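Local coordinates for protein spectinomycin phosphotransferase (Legionella pneumophila, PDB 3I1A) that probably inactivates the antibiotic spectinomycin by phosphorylating it at the expense of a bound nucleotide, and so confers resistance, at residues A[127-132]-A[207-212]; A[139-144]-A[234-239]. All blocks are in the same frame, centred on the assembly; numbering follows the deposited sequence. Where two conformers were deposited one is given.

Interaction 1. Residues A[127-132]-A[207-212]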
ATOM      1  N   GLN A 127      -9.939  -3.006  14.549  1.00 16.08           N
ATOM      2  CA  GLN A 127     -10.827  -4.101  14.156  1.00 17.40           C
ATOM      3  C   GLN A 127     -10.088  -5.094  13.274  1.00 17.78           C
ATOM      4  O   GLN A 127     -10.238  -6.309  13.414  1.00 16.24           O
ATOM      5  CB  GLN A 127     -12.023  -3.587  13.351  1.00 22.57           C
ATOM      6  CG  GLN A 127     -13.240  -3.162  14.149  1.00 25.33           C
ATOM      7  CD  GLN A 127     -14.443  -2.988  13.237  1.00 28.06           C
ATOM      8  OE1 GLN A 127     -14.501  -2.043  12.465  1.00 31.04           O
ATOM      9  NE2 GLN A 127     -15.391  -3.915  13.305  1.00 32.52           N
ATOM     10  N   ILE A 128      -9.312  -4.557  12.346  1.00 15.08           N
ATOM     11  CA  ILE A 128      -8.549  -5.377  11.416  1.00 15.79           C
ATOM     12  C   ILE A 128      -7.498  -6.164  12.184  1.00 15.39           C
ATOM     13  O   ILE A 128      -7.380  -7.385  12.024  1.00 13.92           O
ATOM     14  CB  ILE A 128      -7.886  -4.488  10.313  1.00 16.67           C
ATOM     15  CG1 ILE A 128      -8.961  -3.928   9.376  1.00 18.80           C
ATOM     16  CG2 ILE A 128      -6.865  -5.312   9.505  1.00 19.32           C
ATOM     17  CD1 ILE A 128      -8.514  -2.672   8.605  1.00 17.32           C
ATOM     18  N   HIS A 129      -6.747  -5.489  13.040  1.00 12.15           N
ATOM     19  CA  HIS A 129      -5.709  -6.176  13.794  1.00 13.97           C
ATOM     20  C   HIS A 129      -6.257  -7.244  14.736  1.00 14.85           C
ATOM     21  O   HIS A 129      -5.550  -8.181  15.070  1.00 14.66           O
ATOM     22  CB  HIS A 129      -4.877  -5.169  14.601  1.00 13.11           C
ATOM     23  CG  HIS A 129      -4.081  -4.238  13.742  1.00 12.93           C
ATOM     24  ND1 HIS A 129      -3.437  -3.128  14.237  1.00 11.82           N
ATOM     25  CD2 HIS A 129      -3.789  -4.286  12.421  1.00 12.13           C
ATOM     26  CE1 HIS A 129      -2.777  -2.529  13.256  1.00 13.29           C
ATOM     27  NE2 HIS A 129      -2.975  -3.215  12.143  1.00 14.17           N
ATOM     28  N   GLU A 130      -7.501  -7.113  15.167  0.50 14.64           N
ATOM     29  CA  GLU A 130      -8.040  -8.117  16.067  0.50 15.89           C
ATOM     30  C   GLU A 130      -8.781  -9.229  15.347  0.50 16.78           C
ATOM     31  O   GLU A 130      -9.256 -10.173  15.989  0.50 17.70           O
ATOM     32  CB  GLU A 130      -8.974  -7.468  17.089  0.50 16.96           C
ATOM     33  CG  GLU A 130      -8.268  -6.472  17.989  0.50 17.77           C
ATOM     34  CD  GLU A 130      -9.007  -6.235  19.282  0.50 18.46           C
ATOM     35  OE1 GLU A 130     -10.236  -6.067  19.232  0.50 21.55           O
ATOM     36  OE2 GLU A 130      -8.357  -6.209  20.344  0.50 18.06           O
ATOM     37  N   THR A 131      -8.874  -9.130  14.023  1.00 17.06           N
ATOM     38  CA  THR A 131      -9.590 -10.120  13.243  1.00 18.24           C
ATOM     39  C   THR A 131      -8.921 -11.491  13.294  1.00 19.25           C
ATOM     40  O   THR A 131      -7.732 -11.616  13.022  1.00 20.20           O
ATOM     41  CB  THR A 131      -9.743  -9.652  11.783  1.00 19.07           C
ATOM     42  OG1 THR A 131     -10.599  -8.504  11.752  1.00 22.64           O
ATOM     43  CG2 THR A 131     -10.400 -10.738  10.931  1.00 22.21           C
ATOM     44  N   SER A 132      -9.693 -12.508  13.661  0.50 19.35           N
ATOM     45  CA  SER A 132      -9.171 -13.865  13.731  0.50 20.41           C
ATOM     46  C   SER A 132      -8.953 -14.376  12.313  0.50 19.83           C
ATOM     47  O   SER A 132      -9.852 -14.315  11.475  0.50 20.47           O
ATOM     48  CB  SER A 132     -10.155 -14.776  14.472  0.50 22.37           C
ATOM     49  OG  SER A 132      -9.655 -16.096  14.539  0.50 21.85           O
ATOM     50  N   VAL A 207      -0.375 -10.055  13.645  1.00 14.15           N
ATOM     51  CA  VAL A 207      -1.789  -9.815  13.394  1.00 13.92           C
ATOM     52  C   VAL A 207      -1.937  -9.520  11.907  1.00 13.95           C
ATOM     53  O   VAL A 207      -0.940  -9.320  11.208  1.00 14.57           O
ATOM     54  CB  VAL A 207      -2.321  -8.585  14.193  1.00 15.57           C
ATOM     55  CG1 VAL A 207      -2.199  -8.836  15.692  1.00 14.76           C
ATOM     56  CG2 VAL A 207      -1.582  -7.320  13.767  1.00 14.69           C
ATOM     57  N   LEU A 208      -3.168  -9.511  11.422  1.00 14.15           N
ATOM     58  CA  LEU A 208      -3.417  -9.205  10.019  1.00 11.83           C
ATOM     59  C   LEU A 208      -3.136  -7.708   9.851  1.00 13.35           C
ATOM     60  O   LEU A 208      -3.760  -6.875  10.529  1.00 12.68           O
ATOM     61  CB  LEU A 208      -4.871  -9.517   9.680  1.00 13.97           C
ATOM     62  CG  LEU A 208      -5.385  -9.052   8.313  1.00 14.76           C
ATOM     63  CD1 LEU A 208      -4.587  -9.769   7.190  1.00 14.60           C
ATOM     64  CD2 LEU A 208      -6.895  -9.378   8.226  1.00 15.46           C
ATOM     65  N   CYS A 209      -2.213  -7.378   8.948  1.00 12.46           N
ATOM     66  CA  CYS A 209      -1.796  -5.997   8.681  1.00 12.70           C
ATOM     67  C   CYS A 209      -2.014  -5.603   7.247  1.00 13.32           C
ATOM     68  O   CYS A 209      -1.889  -6.424   6.349  1.00 11.96           O
ATOM     69  CB  CYS A 209      -0.302  -5.805   8.958  1.00 12.92           C
ATOM     70  SG  CYS A 209       0.130  -5.869  10.686  1.00 13.38           S
ATOM     71  N   HIS A 210      -2.356  -4.338   7.042  1.00 12.87           N
ATOM     72  CA  HIS A 210      -2.502  -3.821   5.690  1.00 14.02           C
ATOM     73  C   HIS A 210      -1.094  -3.791   5.051  1.00 16.23           C
ATOM     74  O   HIS A 210      -0.910  -4.220   3.906  1.00 16.12           O
ATOM     75  CB  HIS A 210      -3.108  -2.425   5.753  1.00 15.83           C
ATOM     76  CG  HIS A 210      -3.243  -1.774   4.418  1.00 15.66           C
ATOM     77  ND1 HIS A 210      -2.177  -1.188   3.765  1.00 16.26           N
ATOM     78  CD2 HIS A 210      -4.328  -1.569   3.638  1.00 15.39           C
ATOM     79  CE1 HIS A 210      -2.609  -0.638   2.643  1.00 13.77           C
ATOM     80  NE2 HIS A 210      -3.911  -0.855   2.544  1.00 14.79           N
ATOM     81  N   SER A 211      -0.124  -3.278   5.802  1.00 15.11           N
ATOM     82  CA  SER A 211       1.308  -3.171   5.437  1.00 16.46           C
ATOM     83  C   SER A 211       1.791  -1.894   4.737  1.00 15.30           C
ATOM     84  O   SER A 211       3.006  -1.627   4.685  1.00 15.09           O
ATOM     85  CB  SER A 211       1.781  -4.417   4.653  1.00 17.83           C
ATOM     86  OG  SER A 211       1.613  -4.308   3.233  1.00 18.69           O
ATOM     87  N   ASP A 212       0.864  -1.073   4.249  1.00 15.07           N
ATOM     88  CA  ASP A 212       1.265   0.133   3.540  1.00 14.90           C
ATOM     89  C   ASP A 212       0.137   1.147   3.673  1.00 16.77           C
ATOM     90  O   ASP A 212      -0.297   1.780   2.694  1.00 15.31           O
ATOM     91  CB  ASP A 212       1.511  -0.231   2.067  1.00 19.60           C
ATOM     92  CG  ASP A 212       2.287   0.821   1.323  1.00 21.61           C
ATOM     93  OD1 ASP A 212       3.006   1.609   1.964  1.00 20.65           O
ATOM     94  OD2 ASP A 212       2.183   0.850   0.074  1.00 24.99           O
TER
HETATM   95  O   HOH W   1      -5.259 -10.356  13.323  1.00 14.07           O
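H129, in the last turn of its helix, sets its imidazole against V207, L208 and C209. Here the packing is close: CD2 of H129 lies 3.2 Å from L208 O, which approaches the edge of the ring near its plane, while I128 CG2 comes to 3.6 Å from L208 O. This carbonyl oxygen is buried without a hydrogen-bond partner, and the polarised C-H of the imidazole may partly compensate it. Branched V207 offers CG2 to the ring in an off-centre CH-pi contact, 4.3 Å from the centroid, and CB and CG1 to H129 O; C209 SG approaches obliquely. Histidine suits the place because its nitrogens serve other neighbours: ND1 bonds to Y267 OH and NE2 to D242, whose carboxylate also accepts from the backbone N of H210 and S211. This links the ring to H210-S211-D212, which follows strand 207-209 and matches the HxD motif of kinase-like phosphotransferases. I128 CG2, anti to its backbone N, meets L208 CG at 4.2 Å. The looser side lies where the helix runs out. There one water accepts from L208 N and donates to H129 O and T131 O. T131 OG1 hydrogen-bonds to Q127 O, 2.8 Å away, taking up a carbonyl at the helix C-terminus. Helix 115-129 thus packs on strand 207-209 through H129, apolar L208 fills the side toward helix 61-71, I128 reaches strand 226-228, and C209 touches helix 240-243.

Interaction 2. Residues A[139-144]-A[234-239]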
ATOM      1  N   GLN A 139      -1.940 -19.491   6.067  1.00 22.84           N
ATOM      2  CA  GLN A 139      -0.981 -20.191   5.206  1.00 23.47           C
ATOM      3  C   GLN A 139      -0.787 -19.475   3.879  1.00 23.85           C
ATOM      4  O   GLN A 139       0.223 -19.679   3.205  1.00 25.98           O
ATOM      5  CB  GLN A 139      -1.446 -21.638   4.978  1.00 26.47           C
ATOM      6  CG  GLN A 139      -1.391 -22.499   6.254  1.00 30.42           C
ATOM      7  CD  GLN A 139      -2.082 -23.855   6.115  1.00 34.36           C
ATOM      8  OE1 GLN A 139      -1.812 -24.779   6.887  1.00 35.38           O
ATOM      9  NE2 GLN A 139      -2.988 -23.973   5.145  1.00 34.90           N
ATOM     10  N   GLN A 140      -1.746 -18.621   3.520  1.00 23.57           N
ATOM     11  CA  GLN A 140      -1.697 -17.848   2.278  1.00 22.77           C
ATOM     12  C   GLN A 140      -1.080 -16.463   2.456  1.00 21.19           C
ATOM     13  O   GLN A 140      -0.735 -15.802   1.472  1.00 20.99           O
ATOM     14  CB  GLN A 140      -3.113 -17.678   1.712  1.00 27.52           C
ATOM     15  CG  GLN A 140      -3.884 -18.960   1.576  1.00 32.20           C
ATOM     16  CD  GLN A 140      -3.258 -19.924   0.594  1.00 37.21           C
ATOM     17  OE1 GLN A 140      -2.106 -20.352   0.756  1.00 39.52           O
ATOM     18  NE2 GLN A 140      -4.019 -20.286  -0.438  1.00 39.27           N
ATOM     19  N   LEU A 141      -0.948 -16.010   3.702  1.00 18.57           N
ATOM     20  CA  LEU A 141      -0.379 -14.689   3.975  1.00 17.58           C
ATOM     21  C   LEU A 141       1.132 -14.708   4.130  1.00 16.38           C
ATOM     22  O   LEU A 141       1.692 -15.631   4.726  1.00 16.90           O
ATOM     23  CB  LEU A 141      -1.002 -14.114   5.268  1.00 15.20           C
ATOM     24  CG  LEU A 141      -2.447 -13.653   5.100  1.00 15.69           C
ATOM     25  CD1 LEU A 141      -3.110 -13.499   6.480  1.00 15.71           C
ATOM     26  CD2 LEU A 141      -2.447 -12.338   4.307  1.00 16.46           C
ATOM     27  N   ARG A 142       1.791 -13.694   3.584  1.00 17.11           N
ATOM     28  CA  ARG A 142       3.218 -13.584   3.742  1.00 17.88           C
ATOM     29  C   ARG A 142       3.448 -13.199   5.207  1.00 17.98           C
ATOM     30  O   ARG A 142       2.616 -12.507   5.828  1.00 16.47           O
ATOM     31  CB  ARG A 142       3.775 -12.523   2.797  1.00 18.57           C
ATOM     32  CG  ARG A 142       3.208 -11.146   2.985  1.00 20.66           C
ATOM     33  CD  ARG A 142       3.398 -10.350   1.719  1.00 23.32           C
ATOM     34  NE  ARG A 142       2.961  -8.973   1.909  1.00 23.44           N
ATOM     35  CZ  ARG A 142       3.746  -8.008   2.364  1.00 23.13           C
ATOM     36  NH1 ARG A 142       5.011  -8.275   2.673  1.00 23.21           N
ATOM     37  NH2 ARG A 142       3.277  -6.774   2.492  1.00 22.93           N
ATOM     38  N   LYS A 143       4.554 -13.684   5.759  1.00 16.20           N
ATOM     39  CA  LYS A 143       4.905 -13.418   7.144  1.00 18.57           C
ATOM     40  C   LYS A 143       6.089 -12.463   7.240  1.00 17.32           C
ATOM     41  O   LYS A 143       6.994 -12.496   6.403  1.00 17.46           O
ATOM     42  CB  LYS A 143       5.274 -14.737   7.844  1.00 19.48           C
ATOM     43  CG  LYS A 143       4.200 -15.368   8.744  1.00 20.68           C
ATOM     44  CD  LYS A 143       2.985 -15.859   7.999  1.00 20.95           C
ATOM     45  CE  LYS A 143       3.293 -17.080   7.147  1.00 21.83           C
ATOM     46  NZ  LYS A 143       2.040 -17.578   6.533  1.00 20.53           N
ATOM     47  N   GLU A 144       6.082 -11.603   8.256  1.00 16.83           N
ATOM     48  CA  GLU A 144       7.220 -10.711   8.456  1.00 15.35           C
ATOM     49  C   GLU A 144       8.402 -11.603   8.841  1.00 17.13           C
ATOM     50  O   GLU A 144       8.301 -12.403   9.783  1.00 15.87           O
ATOM     51  CB  GLU A 144       6.959  -9.738   9.608  1.00 14.92           C
ATOM     52  CG  GLU A 144       8.119  -8.803   9.944  1.00 16.15           C
ATOM     53  CD  GLU A 144       8.525  -7.972   8.740  1.00 18.20           C
ATOM     54  OE1 GLU A 144       7.723  -7.087   8.380  1.00 15.09           O
ATOM     55  OE2 GLU A 144       9.612  -8.227   8.155  1.00 15.55           O
ATOM     56  N   PRO A 234      -1.590  -7.772   1.814  1.00 15.66           N
ATOM     57  CA  PRO A 234      -1.675  -7.737   3.281  1.00 14.32           C
ATOM     58  C   PRO A 234      -0.647  -8.741   3.812  1.00 14.85           C
ATOM     59  O   PRO A 234      -0.005  -9.430   3.025  1.00 17.02           O
ATOM     60  CB  PRO A 234      -3.116  -8.164   3.559  1.00 16.57           C
ATOM     61  CG  PRO A 234      -3.422  -9.114   2.420  1.00 18.51           C
ATOM     62  CD  PRO A 234      -2.781  -8.407   1.227  1.00 17.88           C
ATOM     63  N   MET A 235      -0.514  -8.856   5.129  1.00 14.53           N
ATOM     64  CA  MET A 235       0.481  -9.775   5.703  1.00 14.18           C
ATOM     65  C   MET A 235       0.232 -10.014   7.194  1.00 15.37           C
ATOM     66  O   MET A 235      -0.641  -9.379   7.788  1.00 16.06           O
ATOM     67  CB  MET A 235       1.887  -9.180   5.549  1.00 15.56           C
ATOM     68  CG  MET A 235       2.177  -7.999   6.485  1.00 14.52           C
ATOM     69  SD  MET A 235       3.797  -7.202   6.265  1.00 15.43           S
ATOM     70  CE  MET A 235       4.914  -8.587   6.574  1.00 15.56           C
ATOM     71  N   LEU A 236       0.973 -10.957   7.775  1.00 11.62           N
ATOM     72  CA  LEU A 236       0.887 -11.199   9.208  1.00 12.84           C
ATOM     73  C   LEU A 236       2.182 -10.620   9.743  1.00 13.17           C
ATOM     74  O   LEU A 236       3.266 -10.981   9.291  1.00 14.67           O
ATOM     75  CB  LEU A 236       0.798 -12.699   9.532  1.00 14.12           C
ATOM     76  CG  LEU A 236      -0.529 -13.326   9.136  1.00 15.18           C
ATOM     77  CD1 LEU A 236      -0.503 -14.824   9.280  1.00 17.05           C
ATOM     78  CD2 LEU A 236      -1.600 -12.739  10.022  1.00 14.97           C
ATOM     79  N   ALA A 237       2.074  -9.691  10.694  1.00 13.51           N
ATOM     80  CA  ALA A 237       3.262  -9.065  11.223  1.00 13.79           C
ATOM     81  C   ALA A 237       2.840  -8.351  12.508  1.00 12.90           C
ATOM     82  O   ALA A 237       1.655  -8.329  12.843  1.00 14.45           O
ATOM     83  CB  ALA A 237       3.761  -8.039  10.186  1.00 14.75           C
ATOM     84  N   PRO A 238       3.807  -7.822  13.264  1.00 11.16           N
ATOM     85  CA  PRO A 238       3.500  -7.092  14.499  1.00 11.38           C
ATOM     86  C   PRO A 238       2.633  -5.903  14.082  1.00 13.35           C
ATOM     87  O   PRO A 238       2.824  -5.352  12.995  1.00 12.84           O
ATOM     88  CB  PRO A 238       4.872  -6.614  14.967  1.00 11.16           C
ATOM     89  CG  PRO A 238       5.781  -7.716  14.491  1.00 12.24           C
ATOM     90  CD  PRO A 238       5.261  -7.949  13.075  1.00 11.23           C
ATOM     91  N   LYS A 239       1.708  -5.502  14.949  1.00 11.66           N
ATOM     92  CA  LYS A 239       0.801  -4.400  14.657  1.00 12.93           C
ATOM     93  C   LYS A 239       1.530  -3.129  14.254  1.00 12.47           C
ATOM     94  O   LYS A 239       0.963  -2.295  13.538  1.00 13.08           O
ATOM     95  CB  LYS A 239      -0.089  -4.106  15.877  1.00 14.89           C
ATOM     96  CG  LYS A 239       0.659  -3.637  17.143  1.00 15.57           C
ATOM     97  CD  LYS A 239      -0.353  -3.337  18.271  1.00 16.08           C
ATOM     98  CE  LYS A 239       0.321  -2.696  19.500  1.00 15.80           C
ATOM     99  NZ  LYS A 239       1.364  -3.548  20.147  1.00 15.38           N
TER
HETATM  100  O   HOH W   2       0.204 -12.064   1.748  1.00 18.25           O
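R142 and M235 both place CG between backbone N and carbonyl carbon, with chi1 of 59° and 73°, and R142 CG comes to 3.5 Å from M235 CB. The two side chains share one face of the sheet and cross obliquely. M235 CB sits over one face of the R142 guanidinium, toward its rim; methionine's long unbranched chain allows this while CE, turned by the bend at chi3, reaches E144 N at 3.6 Å. NH2 of R142 is held by E233 O, and NE makes a weak, bent hydrogen bond to P234 O. L236 N to R142 O, 3.0 Å and nearly straight, and E144 N to L236 O, 3.1 Å, join the strands in parallel. On the other face L236 meets L141 at about a right angle, L141 CD1 lying 3.7 Å from L236 CG, while L141 CD2 reaches the P234 ring. K143 lies alongside L236: CD lies against L236 CD1 and NZ returns to L141 O at 2.7 Å, which suits an exposed lysine. E144 lays CB 3.7 Å from A237 CB, where a small residue fits, and sends its carboxylate to Y280 OH and Y146 N. This is a short parallel pair at the edge of a mixed three-stranded sheet in a protein-kinase-like fold, the inner strand following closely on D230, which binds magnesium in another structure of this protein but has no metal here.

How the interactions relate
Interactions 1 and 2 have centres 9 Å apart and alternate along the chain: 127-132, 139-144, 207-212, then 234-239. They share one mixed sheet, in which strand 235-237 lies between strand 142-143, parallel to it, and strand 207-209, antiparallel to it. Probable hydrogen bonds V207 N to A237 O and C209 N to M235 O, both 2.8 Å, join the two contacts. Helix 61-71 touches both. Strand 207-209 leads into the HxD-like loop 210-212, and strand 235-237 follows D230, consistent with the sheet helping to place those loops; strand 142-143 adds an edge. D230 and N217 bind magnesium in another structure of this protein, but no metal is bound here.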